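Long-range contacts in phage-like element PBSX protein XepA (Bacillus subtilis, PDB 6IA5), which has no established function, does not seem to take part in host cell lysis, and assembles as a pentamer: residues 201-206 and 271-276; 230-235 and 245-250. One frame throughout, in Å; residues are numbered along the deposited sequence.

Contact 1 of 2, residues 201-206 and 271-276; sequences LLVEVY and LSVKGT
From Tyr206 CB, a chi1 of 61° sets CG in the crowded position between the backbone N and the carbonyl carbon, a torsion that lays the ring across strand 271-276. From there CD1 passes 3.8 Å from Ser272 O, and CE1, CE2 and CZ sit above Ser272 CB. That methylene makes a CH-pi contact 3.8 Å from the ring centroid, with CZ its nearest ring atom at 3.5 Å. At the tip, OH lies 3.2 Å from Lys274 CD, which reaches the ring at its edge; the lysine chain runs on, extended, to a salt bridge between its NZ and Glu182. Beneath these side chains the two strands pair antiparallel through six backbone hydrogen bonds in the curled sheet of the C-terminal domain. In one, Glu204 N meets Lys274 O at 2.7 Å nearly along the C=O axis. The opposite face is apolar: Val203 CG1 and Val273 CG1 press together at 3.5 Å, tighter than usual, and Val205 CG1 touches Leu271 CD2 at 3.9 Å. Both Val203 and Val273 pack on Met261. A water donates to Tyr206 O and is hydrogen-bonded to Ser272 OG at 2.7 Å, which also bonds Asn183 N, while Glu204 OE2 reaches Ser222 of the second subunit.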
loop_
_atom_site.group_PDB
_atom_site.type_symbol
_atom_site.label_atom_id
_atom_site.label_comp_id
_atom_site.label_asym_id
_atom_site.label_seq_id
_atom_site.Cartn_x
_atom_site.Cartn_y
_atom_site.Cartn_z
ATOM N N LEU E 201 -18.278 -16.025 -25.099
ATOM C CA LEU E 201 -19.062 -15.084 -25.882
ATOM C C LEU E 201 -20.469 -15.636 -26.069
ATOM O O LEU E 201 -20.647 -16.807 -26.414
ATOM C CB LEU E 201 -18.365 -14.886 -27.238
ATOM C CG LEU E 201 -19.154 -14.126 -28.305
ATOM C CD1 LEU E 201 -19.283 -12.635 -27.965
ATOM C CD2 LEU E 201 -18.535 -14.357 -29.683
ATOM N N LEU E 202 -21.473 -14.782 -25.827
ATOM C CA LEU E 202 -22.859 -15.114 -26.132
ATOM C C LEU E 202 -23.321 -14.193 -27.260
ATOM O O LEU E 202 -23.189 -12.979 -27.136
ATOM C CB LEU E 202 -23.723 -14.928 -24.878
ATOM C CG LEU E 202 -25.192 -15.308 -25.090
ATOM C CD1 LEU E 202 -25.348 -16.813 -25.248
ATOM C CD2 LEU E 202 -26.081 -14.790 -23.978
ATOM N N VAL E 203 -23.816 -14.779 -28.354
ATOM C CA VAL E 203 -24.192 -14.029 -29.546
ATOM C C VAL E 203 -25.685 -14.211 -29.791
ATOM O O VAL E 203 -26.154 -15.343 -29.904
ATOM C CB VAL E 203 -23.423 -14.475 -30.806
ATOM C CG1 VAL E 203 -23.900 -13.706 -32.043
ATOM C CG2 VAL E 203 -21.919 -14.341 -30.676
ATOM N N GLU E 204 -26.401 -13.088 -29.925
ATOM C CA GLU E 204 -27.812 -13.102 -30.275
ATOM C C GLU E 204 -27.991 -12.726 -31.746
ATOM O O GLU E 204 -27.380 -11.781 -32.235
ATOM C CB GLU E 204 -28.599 -12.139 -29.377
ATOM C CG GLU E 204 -30.087 -12.466 -29.399
ATOM C CD GLU E 204 -31.029 -11.508 -28.695
ATOM O OE1 GLU E 204 -30.533 -10.711 -27.853
ATOM O OE2 GLU E 204 -32.255 -11.567 -28.993
ATOM N N VAL E 205 -28.847 -13.482 -32.441
ATOM C CA VAL E 205 -29.207 -13.273 -33.839
ATOM C C VAL E 205 -30.704 -12.953 -33.860
ATOM O O VAL E 205 -31.515 -13.733 -33.358
ATOM C CB VAL E 205 -28.903 -14.524 -34.688
ATOM C CG1 VAL E 205 -29.305 -14.325 -36.153
ATOM C CG2 VAL E 205 -27.438 -14.958 -34.562
ATOM N N TYR E 206 -31.070 -11.793 -34.424
ATOM C CA TYR E 206 -32.458 -11.358 -34.385
ATOM C C TYR E 206 -32.726 -10.323 -35.476
ATOM O O TYR E 206 -31.838 -9.556 -35.844
ATOM C CB TYR E 206 -32.816 -10.794 -33.004
ATOM C CG TYR E 206 -32.006 -9.589 -32.601
ATOM C CD1 TYR E 206 -30.735 -9.737 -32.066
ATOM C CD2 TYR E 206 -32.509 -8.302 -32.727
ATOM C CE1 TYR E 206 -29.973 -8.639 -31.690
ATOM C CE2 TYR E 206 -31.766 -7.191 -32.332
ATOM C CZ TYR E 206 -30.491 -7.363 -31.821
ATOM O OH TYR E 206 -29.721 -6.301 -31.439
ATOM N N LEU E 271 -31.178 -8.011 -40.344
ATOM C CA LEU E 271 -30.705 -8.886 -39.280
ATOM C C LEU E 271 -29.668 -8.148 -38.442
ATOM O O LEU E 271 -28.781 -7.505 -38.987
ATOM C CB LEU E 271 -30.135 -10.172 -39.891
ATOM C CG LEU E 271 -29.960 -11.348 -38.923
ATOM C CD1 LEU E 271 -31.312 -11.960 -38.569
ATOM C CD2 LEU E 271 -29.058 -12.419 -39.517
ATOM N N SER E 272 -29.828 -8.226 -37.124
ATOM C CA SER E 272 -28.813 -7.767 -36.193
ATOM C C SER E 272 -28.120 -8.981 -35.572
ATOM O O SER E 272 -28.750 -10.010 -35.334
ATOM C CB SER E 272 -29.421 -6.895 -35.124
ATOM O OG SER E 272 -29.950 -5.698 -35.686
ATOM N N VAL E 273 -26.818 -8.844 -35.325
ATOM C CA VAL E 273 -26.015 -9.859 -34.663
ATOM C C VAL E 273 -25.139 -9.151 -33.638
ATOM O O VAL E 273 -24.252 -8.380 -33.999
ATOM C CB VAL E 273 -25.168 -10.676 -35.659
ATOM C CG1 VAL E 273 -24.419 -11.784 -34.918
ATOM C CG2 VAL E 273 -26.008 -11.273 -36.790
ATOM N N LYS E 274 -25.426 -9.401 -32.362
ATOM C CA LYS E 274 -24.746 -8.694 -31.292
ATOM C C LYS E 274 -24.466 -9.682 -30.173
ATOM O O LYS E 274 -25.231 -10.629 -29.990
ATOM C CB LYS E 274 -25.636 -7.575 -30.741
ATOM C CG LYS E 274 -26.019 -6.535 -31.780
ATOM C CD LYS E 274 -26.644 -5.302 -31.187
ATOM C CE LYS E 274 -27.094 -4.336 -32.267
ATOM N NZ LYS E 274 -27.845 -3.219 -31.648
ATOM N N GLY E 275 -23.401 -9.423 -29.407
ATOM C CA GLY E 275 -23.064 -10.340 -28.333
ATOM C C GLY E 275 -22.452 -9.664 -27.114
ATOM O O GLY E 275 -22.219 -8.455 -27.112
ATOM N N THR E 276 -22.196 -10.489 -26.094
ATOM C CA THR E 276 -21.528 -10.108 -24.872
ATOM C C THR E 276 -20.376 -11.078 -24.634
ATOM O O THR E 276 -20.596 -12.297 -24.592
ATOM C CB THR E 276 -22.507 -10.147 -23.692
ATOM O OG1 THR E 276 -23.582 -9.247 -23.986
ATOM C CG2 THR E 276 -21.855 -9.780 -22.374
HETATM O O HOH W 1 -32.487 -6.658 -36.093
#

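Contact 2 of 2, residues 230-235 and 245-250; sequences GVKTDD and KAEAWA
Strands 230-232 and 247-250 run antiparallel at 141°, paired by reciprocal bonds between Val231 and Ala250, after which Thr233 N still reaches Ala248 O at 3.0 Å although the chain has left the strand. This is an antiparallel pairing inside the curled sheet of the C-terminal domain, and strand 247-250 is entered through a G1 beta bulge in which Ala246 and Glu247 both face Val205. Lys232 lies over the Trp249 indole: its CB makes a CH-pi contact 3.7 Å from the centroid of the six-membered ring, almost on the ring normal. A bend at chi2 lays CD within 3.6 Å of CZ2, and further bends at chi3 and chi4 turn NZ to the loop that follows its strand, where it forms salt bridges with Asp234 OD1 (2.6 Å, syn lone pair) and Asp235 OD2 (3.0 Å, from above the carboxylate plane). The indole rotation is fixed from the other end by NE1, whose bond to Glu247 OE2 (2.8 Å) lies in the ring plane; that oxygen is also hydrogen-bonded to Thr242. Thr233 OG1 is shared between Pro227 O of the second subunit and a water, which donates to OG1 at 2.9 Å and accepts from Ala248 N at 3.1 Å.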
loop_
_atom_site.group_PDB
_atom_site.type_symbol
_atom_site.label_atom_id
_atom_site.label_comp_id
_atom_site.label_asym_id
_atom_site.label_seq_id
_atom_site.Cartn_x
_atom_site.Cartn_y
_atom_site.Cartn_z
ATOM N N GLY E 230 -20.678 -23.080 -31.987
ATOM C CA GLY E 230 -21.374 -22.498 -30.853
ATOM C C GLY E 230 -22.442 -23.472 -30.352
ATOM O O GLY E 230 -22.774 -24.436 -31.050
ATOM N N VAL E 231 -22.967 -23.198 -29.153
ATOM C CA VAL E 231 -24.016 -24.010 -28.567
ATOM C C VAL E 231 -25.252 -23.135 -28.365
ATOM O O VAL E 231 -25.195 -22.138 -27.639
ATOM C CB VAL E 231 -23.533 -24.635 -27.238
ATOM C CG1 VAL E 231 -24.642 -25.461 -26.583
ATOM C CG2 VAL E 231 -22.324 -25.541 -27.466
ATOM N N LYS E 232 -26.366 -23.512 -29.003
ATOM C CA LYS E 232 -27.598 -22.735 -28.942
ATOM C C LYS E 232 -28.240 -22.885 -27.561
ATOM O O LYS E 232 -28.284 -23.988 -27.024
ATOM C CB LYS E 232 -28.546 -23.186 -30.063
ATOM C CG LYS E 232 -29.807 -22.353 -30.205
ATOM C CD LYS E 232 -30.296 -22.246 -31.607
ATOM C CE LYS E 232 -30.946 -23.481 -32.162
ATOM N NZ LYS E 232 -32.240 -23.705 -31.489
ATOM N N THR E 233 -28.751 -21.773 -26.985
ATOM C CA THR E 233 -29.180 -21.818 -25.590
ATOM C C THR E 233 -30.438 -22.681 -25.407
ATOM O O THR E 233 -30.593 -23.320 -24.380
ATOM C CB THR E 233 -29.355 -20.425 -24.967
ATOM O OG1 THR E 233 -30.509 -19.823 -25.555
ATOM C CG2 THR E 233 -28.139 -19.524 -25.101
ATOM N N ASP E 234 -31.358 -22.679 -26.382
ATOM C CA ASP E 234 -32.667 -23.287 -26.138
ATOM C C ASP E 234 -32.612 -24.813 -26.167
ATOM O O ASP E 234 -33.358 -25.435 -25.423
ATOM C CB ASP E 234 -33.792 -22.753 -27.028
ATOM C CG ASP E 234 -33.512 -22.827 -28.513
ATOM O OD1 ASP E 234 -32.533 -23.499 -28.895
ATOM O OD2 ASP E 234 -34.207 -22.113 -29.289
ATOM N N ASP E 235 -31.725 -25.409 -26.988
ATOM C CA ASP E 235 -31.762 -26.846 -27.194
ATOM C C ASP E 235 -30.370 -27.466 -27.216
ATOM O O ASP E 235 -30.260 -28.654 -27.510
ATOM C CB ASP E 235 -32.528 -27.190 -28.480
ATOM C CG ASP E 235 -31.891 -26.630 -29.738
ATOM O OD1 ASP E 235 -30.733 -26.164 -29.658
ATOM O OD2 ASP E 235 -32.558 -26.645 -30.794
ATOM N N LYS E 245 -33.033 -17.450 -36.321
ATOM C CA LYS E 245 -32.933 -16.154 -35.670
ATOM C C LYS E 245 -33.791 -16.208 -34.414
ATOM O O LYS E 245 -34.428 -17.231 -34.161
ATOM C CB LYS E 245 -33.423 -15.049 -36.612
ATOM C CG LYS E 245 -34.901 -15.143 -36.959
ATOM C CD LYS E 245 -35.319 -14.094 -37.962
ATOM C CE LYS E 245 -36.761 -14.297 -38.380
ATOM N NZ LYS E 245 -37.329 -13.033 -38.893
ATOM N N ALA E 246 -33.832 -15.105 -33.646
ATOM C CA ALA E 246 -34.441 -15.131 -32.323
ATOM C C ALA E 246 -33.789 -16.258 -31.516
ATOM O O ALA E 246 -34.460 -17.061 -30.872
ATOM C CB ALA E 246 -35.963 -15.273 -32.407
ATOM N N GLU E 247 -32.461 -16.325 -31.575
ATOM C CA GLU E 247 -31.721 -17.371 -30.896
ATOM C C GLU E 247 -30.378 -16.807 -30.441
ATOM O O GLU E 247 -29.947 -15.764 -30.919
ATOM C CB GLU E 247 -31.601 -18.611 -31.781
ATOM C CG GLU E 247 -30.930 -18.339 -33.095
ATOM C CD GLU E 247 -30.828 -19.474 -34.107
ATOM O OE1 GLU E 247 -31.720 -20.349 -34.165
ATOM O OE2 GLU E 247 -29.845 -19.476 -34.847
ATOM N N ALA E 248 -29.751 -17.500 -29.488
ATOM C CA ALA E 248 -28.463 -17.084 -28.968
ATOM C C ALA E 248 -27.534 -18.298 -28.933
ATOM O O ALA E 248 -27.966 -19.403 -28.613
ATOM C CB ALA E 248 -28.618 -16.473 -27.597
ATOM N N TRP E 249 -26.256 -18.044 -29.209
ATOM C CA TRP E 249 -25.237 -19.066 -29.360
ATOM C C TRP E 249 -24.081 -18.729 -28.427
ATOM O O TRP E 249 -23.615 -17.594 -28.433
ATOM C CB TRP E 249 -24.774 -19.103 -30.815
ATOM C CG TRP E 249 -25.819 -19.584 -31.778
ATOM C CD1 TRP E 249 -26.799 -18.849 -32.400
ATOM C CD2 TRP E 249 -25.973 -20.941 -32.236
ATOM N NE1 TRP E 249 -27.547 -19.662 -33.215
ATOM C CE2 TRP E 249 -27.063 -20.948 -33.138
ATOM C CE3 TRP E 249 -25.289 -22.139 -31.979
ATOM C CZ2 TRP E 249 -27.469 -22.113 -33.791
ATOM C CZ3 TRP E 249 -25.700 -23.287 -32.615
ATOM C CH2 TRP E 249 -26.778 -23.271 -33.514
ATOM N N ALA E 250 -23.623 -19.730 -27.662
ATOM C CA ALA E 250 -22.534 -19.585 -26.715
ATOM C C ALA E 250 -21.253 -20.150 -27.318
ATOM O O ALA E 250 -21.266 -21.259 -27.849
ATOM C CB ALA E 250 -22.890 -20.271 -25.409
HETATM O O HOH W 2 -31.423 -19.812 -28.310
HETATM O O HOH W 3 -33.921 -19.169 -28.969
#

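Both contacts belong to one antiparallel sheet, in which strands 200-207 and 247-252 are neighbours: Val203 O probably accepts a hydrogen bond from Trp249 N (2.8 Å), and Val205 N probably gives one to Glu247 O. Strand 200-207 thus has 271-278 along one edge and 247-252 along the other. In sequence, contact 2 lies inside the loop that contact 1 closes. Contact 1 is mostly buried, with regular pairing along its whole length and valines and leucines on one face. Contact 2 is only partly buried; its pairing is shorter, and a charged network and bridging waters gather where strand 230-232 ends and beside the start of 247-250. Each also borders the second subunit, through Glu204 in contact 1 and Thr233 in contact 2.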